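Local coordinates for uncharacterized protein (Nostoc punctiforme, PDB 2R3S) that probably transfers methyl groups to a hydroxyl of a small-molecule substrate, as a putative O-methyltransferase with a Rossmann-like catalytic domain and a separate dimerisation domain, at residues A[153-156]-A[157-161]; A[236-239]-A[240-243]; A[255-258]-A[259-263]. One frame throughout, in Å; residues are numbered along the deposited sequence.

All three contacts are local ones within the Rossmann-like methyltransferase domain, and they follow one another along the chain. Interaction 1 is the end of helix 149-159, interaction 2 the end of strand 233-239 and the turn after it, and interaction 3 the end of helix 247-260. Strand 233-239 is central in the seven-stranded sheet. Interactions 2 and 3 have centres about 15 Å apart and touch directly, Val236 CG2 lying 3.5 Å from Leu261 CD2. Interaction 1, its centre about 16 Å from that of interaction 2, does not touch it; its Ile155 and Val159 pack on the neighbouring strand 265-271. Two are helix ends and one a strand end, all packed on or part of one sheet.

Interaction 1. Residues A[153-156]-A[157-161]; sequences QLIA and QLVNE
Gln157 lays its side chain alongside Leu154 and over Gln153 O, near the C-terminal end of helix 149-159, one of the helices packed on the central sheet of the Rossmann-like methyltransferase domain. Its CB lies 3.8 Å from Gln153 O, one turn back. CG, set between the backbone N and the carbonyl carbon (chi1 66°), comes 3.5 Å from Gln153 O and nearly as close to Leu154 O; this torsion carries it over two carbonyl oxygens of the preceding turn. Beyond CG the chain is extended, and CD still passes near Gln153 O. At the tip, OE1 lies 3.6 Å from Leu154 CD2 and 3.8 Å from Gln153 O; the Gln157 and Leu154 side chains run side by side and point the same way, a contact of a methyl with an amide oxygen.

The backbone keeps its i to i+4 hydrogen bonds. Gln157 N gives a fairly straight bond to Gln153 O, with an N-H...O angle of 163°, and Leu158 N reaches Leu154 O at 2.9 Å. Val159 N bonds to Ile155 O at 2.8 Å. The last of these bonds, from Asn160 N to Ala156 O, is weak, and Asn160 is the first residue to leave helical geometry.

The buried side is apolar: Ile155 and Val159 both rest on Ile268 of strand 265-271. Toward helix 178-186, Ala156 abuts His186 and Ile155 touches Phe179, while Gln153 is hydrogen-bonded through OE1 to His186 and through NE2 to Gln185, tying the two helices together. One turn apart on the sheet-facing side, Ile155 CG2 and Val159 CG2 approach to 4.5 Å.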
loop_
_atom_site.group_PDB
_atom_site.type_symbol
_atom_site.label_atom_id
_atom_site.label_comp_id
_atom_site.label_asym_id
_atom_site.label_seq_id
_atom_site.Cartn_x
_atom_site.Cartn_y
_atom_site.Cartn_z
ATOM N N GLN A 153 1.295 8.059 -30.013
ATOM C CA GLN A 153 1.684 7.538 -31.317
ATOM C C GLN A 153 0.715 6.486 -31.844
ATOM O O GLN A 153 0.394 6.481 -33.032
ATOM C CB GLN A 153 3.086 6.907 -31.244
ATOM C CG GLN A 153 4.228 7.892 -30.948
ATOM C CD GLN A 153 4.355 8.954 -32.008
ATOM O OE1 GLN A 153 4.298 8.653 -33.198
ATOM N NE2 GLN A 153 4.522 10.210 -31.586
ATOM N N LEU A 154 0.244 5.590 -30.987
ATOM C CA LEU A 154 -0.692 4.567 -31.445
ATOM C C LEU A 154 -1.984 5.228 -31.926
ATOM O O LEU A 154 -2.482 4.895 -32.993
ATOM C CB LEU A 154 -0.993 3.499 -30.379
ATOM C CG LEU A 154 0.183 2.634 -29.865
ATOM C CD1 LEU A 154 -0.275 1.755 -28.683
ATOM C CD2 LEU A 154 0.812 1.780 -30.954
ATOM N N ILE A 155 -2.509 6.179 -31.162
ATOM C CA ILE A 155 -3.749 6.852 -31.553
ATOM C C ILE A 155 -3.555 7.586 -32.866
ATOM O O ILE A 155 -4.379 7.494 -33.748
ATOM C CB ILE A 155 -4.266 7.787 -30.468
ATOM C CG1 ILE A 155 -4.837 6.940 -29.315
ATOM C CG2 ILE A 155 -5.307 8.770 -31.061
ATOM C CD1 ILE A 155 -5.320 7.739 -28.108
ATOM N N ALA A 156 -2.418 8.259 -33.001
ATOM C CA ALA A 156 -2.038 8.938 -34.242
ATOM C C ALA A 156 -2.084 7.995 -35.452
ATOM O O ALA A 156 -2.723 8.309 -36.460
ATOM C CB ALA A 156 -0.683 9.533 -34.097
ATOM N N GLN A 157 -1.425 6.843 -35.360
ATOM C CA GLN A 157 -1.394 5.938 -36.510
ATOM C C GLN A 157 -2.720 5.184 -36.705
ATOM O O GLN A 157 -3.001 4.755 -37.819
ATOM C CB GLN A 157 -0.158 5.024 -36.521
ATOM C CG GLN A 157 -0.043 3.989 -35.415
ATOM C CD GLN A 157 1.418 3.537 -35.200
ATOM O OE1 GLN A 157 1.805 3.117 -34.099
ATOM N NE2 GLN A 157 2.230 3.634 -36.254
ATOM N N LEU A 158 -3.543 5.082 -35.655
ATOM C CA LEU A 158 -4.952 4.673 -35.806
ATOM C C LEU A 158 -5.798 5.745 -36.518
ATOM O O LEU A 158 -6.748 5.401 -37.219
ATOM C CB LEU A 158 -5.581 4.310 -34.451
ATOM C CG LEU A 158 -7.114 4.146 -34.348
ATOM C CD1 LEU A 158 -7.589 2.871 -35.048
ATOM C CD2 LEU A 158 -7.591 4.160 -32.887
ATOM N N VAL A 159 -5.477 7.026 -36.320
ATOM C CA VAL A 159 -6.145 8.141 -37.029
ATOM C C VAL A 159 -5.748 8.192 -38.506
ATOM O O VAL A 159 -6.539 8.633 -39.345
ATOM C CB VAL A 159 -5.851 9.539 -36.361
ATOM C CG1 VAL A 159 -5.964 10.687 -37.361
ATOM C CG2 VAL A 159 -6.777 9.775 -35.175
ATOM N N ASN A 160 -4.542 7.714 -38.820
ATOM C CA ASN A 160 -4.006 7.723 -40.199
ATOM C C ASN A 160 -4.521 6.608 -41.124
ATOM O O ASN A 160 -3.915 6.346 -42.163
ATOM C CB ASN A 160 -2.462 7.684 -40.173
ATOM C CG ASN A 160 -1.831 9.070 -39.995
ATOM O OD1 ASN A 160 -2.516 10.059 -39.694
ATOM N ND2 ASN A 160 -0.512 9.138 -40.181
ATOM N N GLU A 161 -5.639 5.978 -40.758
ATOM C CA GLU A 161 -6.234 4.884 -41.532
ATOM C C GLU A 161 -7.685 5.201 -41.869
ATOM O O GLU A 161 -8.515 5.353 -40.975
ATOM C CB GLU A 161 -6.164 3.586 -40.726
ATOM C CG GLU A 161 -4.731 3.155 -40.361
ATOM C CD GLU A 161 -4.653 2.260 -39.118
ATOM O OE1 GLU A 161 -5.549 2.342 -38.247
ATOM O OE2 GLU A 161 -3.680 1.484 -39.005
#

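Interaction 2. Residues A[236-239]-A[240-243]. With EDO (1,2-ethanediol), chain E.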
loop_
_atom_site.group_PDB
_atom_site.type_symbol
_atom_site.label_atom_id
_atom_site.label_comp_id
_atom_site.label_asym_id
_atom_site.label_seq_id
_atom_site.Cartn_x
_atom_site.Cartn_y
_atom_site.Cartn_z
ATOM N N VAL A 236 -11.618 15.472 -32.421
ATOM C CA VAL A 236 -11.624 15.931 -31.018
ATOM C C VAL A 236 -11.125 14.799 -30.093
ATOM O O VAL A 236 -11.745 13.744 -29.978
ATOM C CB VAL A 236 -13.009 16.422 -30.561
ATOM C CG1 VAL A 236 -12.957 16.927 -29.129
ATOM C CG2 VAL A 236 -13.534 17.545 -31.500
ATOM N N LEU A 237 -9.981 15.027 -29.456
ATOM C CA LEU A 237 -9.392 14.063 -28.539
ATOM C C LEU A 237 -9.825 14.372 -27.112
ATOM O O LEU A 237 -9.800 15.526 -26.701
ATOM C CB LEU A 237 -7.869 14.113 -28.622
ATOM C CG LEU A 237 -7.262 14.192 -30.017
ATOM C CD1 LEU A 237 -5.752 14.119 -29.918
ATOM C CD2 LEU A 237 -7.833 13.094 -30.865
ATOM N N LEU A 238 -10.203 13.334 -26.369
ATOM C CA LEU A 238 -10.469 13.403 -24.942
ATOM C C LEU A 238 -9.614 12.346 -24.179
ATOM O O LEU A 238 -10.113 11.266 -23.783
ATOM C CB LEU A 238 -11.950 13.147 -24.699
ATOM C CG LEU A 238 -12.953 14.247 -25.024
ATOM C CD1 LEU A 238 -14.395 13.670 -25.220
ATOM C CD2 LEU A 238 -12.891 15.261 -23.907
ATOM N N PRO A 239 -8.321 12.653 -23.954
ATOM C CA PRO A 239 -7.464 11.726 -23.233
ATOM C C PRO A 239 -7.615 11.885 -21.724
ATOM O O PRO A 239 -7.425 12.965 -21.216
ATOM C CB PRO A 239 -6.061 12.119 -23.692
ATOM C CG PRO A 239 -6.203 13.412 -24.452
ATOM C CD PRO A 239 -7.591 13.869 -24.341
ATOM N N ASN A 240 -7.972 10.812 -21.033
ATOM C CA ASN A 240 -8.062 10.783 -19.567
ATOM C C ASN A 240 -8.789 11.996 -18.946
ATOM O O ASN A 240 -8.353 12.558 -17.907
ATOM C CB ASN A 240 -6.666 10.583 -18.922
ATOM C CG ASN A 240 -6.138 9.168 -19.076
ATOM O OD1 ASN A 240 -6.780 8.205 -18.655
ATOM N ND2 ASN A 240 -4.947 9.037 -19.667
ATOM N N PHE A 241 -9.923 12.362 -19.551
ATOM C CA PHE A 241 -10.741 13.470 -19.056
ATOM C C PHE A 241 -12.078 13.043 -18.517
ATOM O O PHE A 241 -12.476 13.468 -17.449
ATOM C CB PHE A 241 -10.990 14.499 -20.169
ATOM C CG PHE A 241 -11.444 15.864 -19.653
ATOM C CD1 PHE A 241 -10.764 16.500 -18.614
ATOM C CD2 PHE A 241 -12.528 16.516 -20.219
ATOM C CE1 PHE A 241 -11.167 17.743 -18.146
ATOM C CE2 PHE A 241 -12.928 17.771 -19.746
ATOM C CZ PHE A 241 -12.246 18.370 -18.712
ATOM N N LEU A 242 -12.796 12.217 -19.257
ATOM C CA LEU A 242 -14.222 12.036 -18.958
ATOM C C LEU A 242 -14.475 11.353 -17.632
ATOM O O LEU A 242 -15.467 11.642 -16.987
ATOM C CB LEU A 242 -14.946 11.280 -20.083
ATOM C CG LEU A 242 -15.215 12.039 -21.394
ATOM C CD1 LEU A 242 -16.022 11.096 -22.281
ATOM C CD2 LEU A 242 -15.952 13.394 -21.172
ATOM N N HIS A 243 -13.569 10.463 -17.215
ATOM C CA HIS A 243 -13.699 9.748 -15.927
ATOM C C HIS A 243 -13.834 10.584 -14.656
ATOM O O HIS A 243 -14.285 10.072 -13.622
ATOM C CB HIS A 243 -12.556 8.723 -15.736
ATOM C CG HIS A 243 -11.158 9.270 -15.843
ATOM N ND1 HIS A 243 -10.214 8.705 -16.677
ATOM C CD2 HIS A 243 -10.523 10.269 -15.179
ATOM C CE1 HIS A 243 -9.059 9.334 -16.526
ATOM N NE2 HIS A 243 -9.224 10.293 -15.627
HETATM C C1 EDO E . -5.210 14.131 -19.598
HETATM O O1 EDO E . -6.311 14.890 -20.221
HETATM C C2 EDO E . -4.774 14.562 -18.187
HETATM O O2 EDO E . -5.487 13.978 -17.082
HETATM O O HOH W 1 -11.653 10.833 -21.538
#
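A water bridges Leu238 O and Leu242 N, spanning the turn after strand 233-239, at the C-terminal edge of the parallel strands of the Rossmann-like sheet, where methyltransferases of this fold usually bind their cofactor. It donates to Leu238 O at 2.8 Å and accepts from Leu242 N at 2.9 Å, linking the strand to the start of a 3-10 segment where no direct hydrogen bond joins the two sides. Asn240 sits at the corner with positive phi (46°).

Leu238 carries the apolar part of the contact with its two methyls. CD2 reaches Phe241 CD2 at 3.9 Å, the side chains crossing at a slant, while CD1 meets Leu242 CD1 at 4.2 Å. CG anti to the backbone N (chi1 -162°) brings the CD2 side of the Phe241 ring to Leu238; the ring also packs edge-to-face with Phe245. Leu238 and Leu242 both lie on Leu253 of helix 247-260, which covers this side of the strand.

An ethanediol, probably from the crystallisation liquor, lies beside the turn, its O2 donating a weak bond to Asn240 O. Asn240 OD1 is hydrogen-bonded to Gln328 and His243 ND1 to Asp271, and Asn240 OD1 lies in the plane of the His243 ring, 3.3 Å from its CE1.

Interaction 3. Residues A[255-258]-A[259-263]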
loop_
_atom_site.group_PDB
_atom_site.type_symbol
_atom_site.label_atom_id
_atom_site.label_comp_id
_atom_site.label_asym_id
_atom_site.label_seq_id
_atom_site.Cartn_x
_atom_site.Cartn_y
_atom_site.Cartn_z
ATOM N N ARG A 255 -22.110 17.294 -26.010
ATOM C CA ARG A 255 -23.000 18.138 -26.854
ATOM C C ARG A 255 -22.246 19.357 -27.394
ATOM O O ARG A 255 -22.321 19.668 -28.583
ATOM C CB ARG A 255 -24.259 18.570 -26.087
ATOM C CG ARG A 255 -25.391 17.496 -26.051
ATOM C CD ARG A 255 -26.674 18.006 -25.332
ATOM N NE ARG A 255 -26.470 18.225 -23.895
ATOM C CZ ARG A 255 -26.800 17.362 -22.925
ATOM N NH1 ARG A 255 -27.380 16.185 -23.194
ATOM N NH2 ARG A 255 -26.545 17.690 -21.663
ATOM N N LYS A 256 -21.487 20.009 -26.524
ATOM C CA LYS A 256 -20.600 21.104 -26.904
ATOM C C LYS A 256 -19.597 20.645 -27.963
ATOM O O LYS A 256 -19.369 21.300 -28.979
ATOM C CB LYS A 256 -19.883 21.608 -25.660
ATOM C CG LYS A 256 -18.962 22.785 -25.869
ATOM C CD LYS A 256 -18.448 23.292 -24.536
ATOM C CE LYS A 256 -17.590 24.551 -24.711
ATOM N NZ LYS A 256 -17.267 25.171 -23.425
ATOM N N ILE A 257 -19.016 19.487 -27.746
ATOM C CA ILE A 257 -18.080 18.943 -28.705
ATOM C C ILE A 257 -18.775 18.727 -30.039
ATOM O O ILE A 257 -18.177 18.971 -31.099
ATOM C CB ILE A 257 -17.451 17.625 -28.190
ATOM C CG1 ILE A 257 -16.498 17.934 -27.021
ATOM C CG2 ILE A 257 -16.734 16.903 -29.316
ATOM C CD1 ILE A 257 -15.974 16.739 -26.269
ATOM N N LYS A 258 -20.028 18.261 -30.004
ATOM C CA LYS A 258 -20.741 17.928 -31.251
ATOM C C LYS A 258 -20.912 19.169 -32.132
ATOM O O LYS A 258 -20.654 19.127 -33.325
ATOM C CB LYS A 258 -22.108 17.293 -30.993
ATOM C CG LYS A 258 -22.648 16.622 -32.250
ATOM C CD LYS A 258 -24.112 16.266 -32.181
ATOM C CE LYS A 258 -24.536 15.627 -33.514
ATOM N NZ LYS A 258 -26.008 15.475 -33.621
ATOM N N THR A 259 -21.333 20.263 -31.518
ATOM C CA THR A 259 -21.453 21.548 -32.201
ATOM C C THR A 259 -20.154 21.953 -32.922
ATOM O O THR A 259 -20.182 22.396 -34.060
ATOM C CB THR A 259 -21.810 22.635 -31.209
ATOM O OG1 THR A 259 -22.991 22.251 -30.477
ATOM C CG2 THR A 259 -22.017 23.940 -31.939
ATOM N N ALA A 260 -19.020 21.761 -32.254
ATOM C CA ALA A 260 -17.723 22.166 -32.772
ATOM C C ALA A 260 -17.203 21.272 -33.887
ATOM O O ALA A 260 -16.270 21.650 -34.587
ATOM C CB ALA A 260 -16.719 22.254 -31.640
ATOM N N LEU A 261 -17.791 20.100 -34.086
ATOM C CA LEU A 261 -17.281 19.184 -35.116
ATOM C C LEU A 261 -17.696 19.600 -36.519
ATOM O O LEU A 261 -18.757 20.181 -36.699
ATOM C CB LEU A 261 -17.759 17.744 -34.881
ATOM C CG LEU A 261 -17.104 16.910 -33.770
ATOM C CD1 LEU A 261 -17.982 15.664 -33.528
ATOM C CD2 LEU A 261 -15.653 16.528 -34.106
ATOM N N ALA A 262 -16.854 19.269 -37.496
ATOM C CA ALA A 262 -17.201 19.331 -38.912
ATOM C C ALA A 262 -18.148 18.195 -39.293
ATOM O O ALA A 262 -18.410 17.291 -38.502
ATOM C CB ALA A 262 -15.946 19.255 -39.780
ATOM N N VAL A 263 -18.618 18.233 -40.535
ATOM C CA VAL A 263 -19.618 17.297 -41.038
ATOM C C VAL A 263 -19.271 15.856 -40.729
ATOM O O VAL A 263 -20.089 15.128 -40.176
ATOM C CB VAL A 263 -19.808 17.467 -42.570
ATOM C CG1 VAL A 263 -20.681 16.338 -43.155
ATOM C CG2 VAL A 263 -20.416 18.842 -42.865
#
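Arg255 O receives two donors from Thr259 at the C-terminal end of helix 247-260, which packs against the sheet of the Rossmann-like methyltransferase domain. Thr259 N bonds to it at 3.2 Å in the regular helical way, with an N-H...O angle of 167°. Thr259 OG1 donates to the same oxygen at 3.3 Å. The two donors come from opposite faces of the carbonyl plane. With OG1 beside its own backbone N (chi1 -54°), the hydroxyl folds back onto the helix.

The next bond is weaker, Ala260 N to Lys256 O at 3.3 Å. The chain then closes a tighter i to i+3 turn: Leu261 N turns to Lys258 O at 3.1 Å and approaches from above the carbonyl plane, 64° out of it. Leu261, the first residue of the short strand 261-262, sets its CG 3.5 Å from Ile257 O. The same Leu261 CG lies 4.5 Å from Ile257 CG2.

Farther out, Ile257 and Leu261 share a buried side, both touching Val236 of strand 233-239 and Val267 of strand 265-271. Lys256 and Lys258 extend from the helix to neighbouring loops, and their bonds fasten the helix end to two different ones. Lys256 NZ is hydrogen-bonded to the carbonyls of Val227 and Ala224 and makes a cation-pi contact with Tyr229, while Lys258 NZ bonds to Gly314 O.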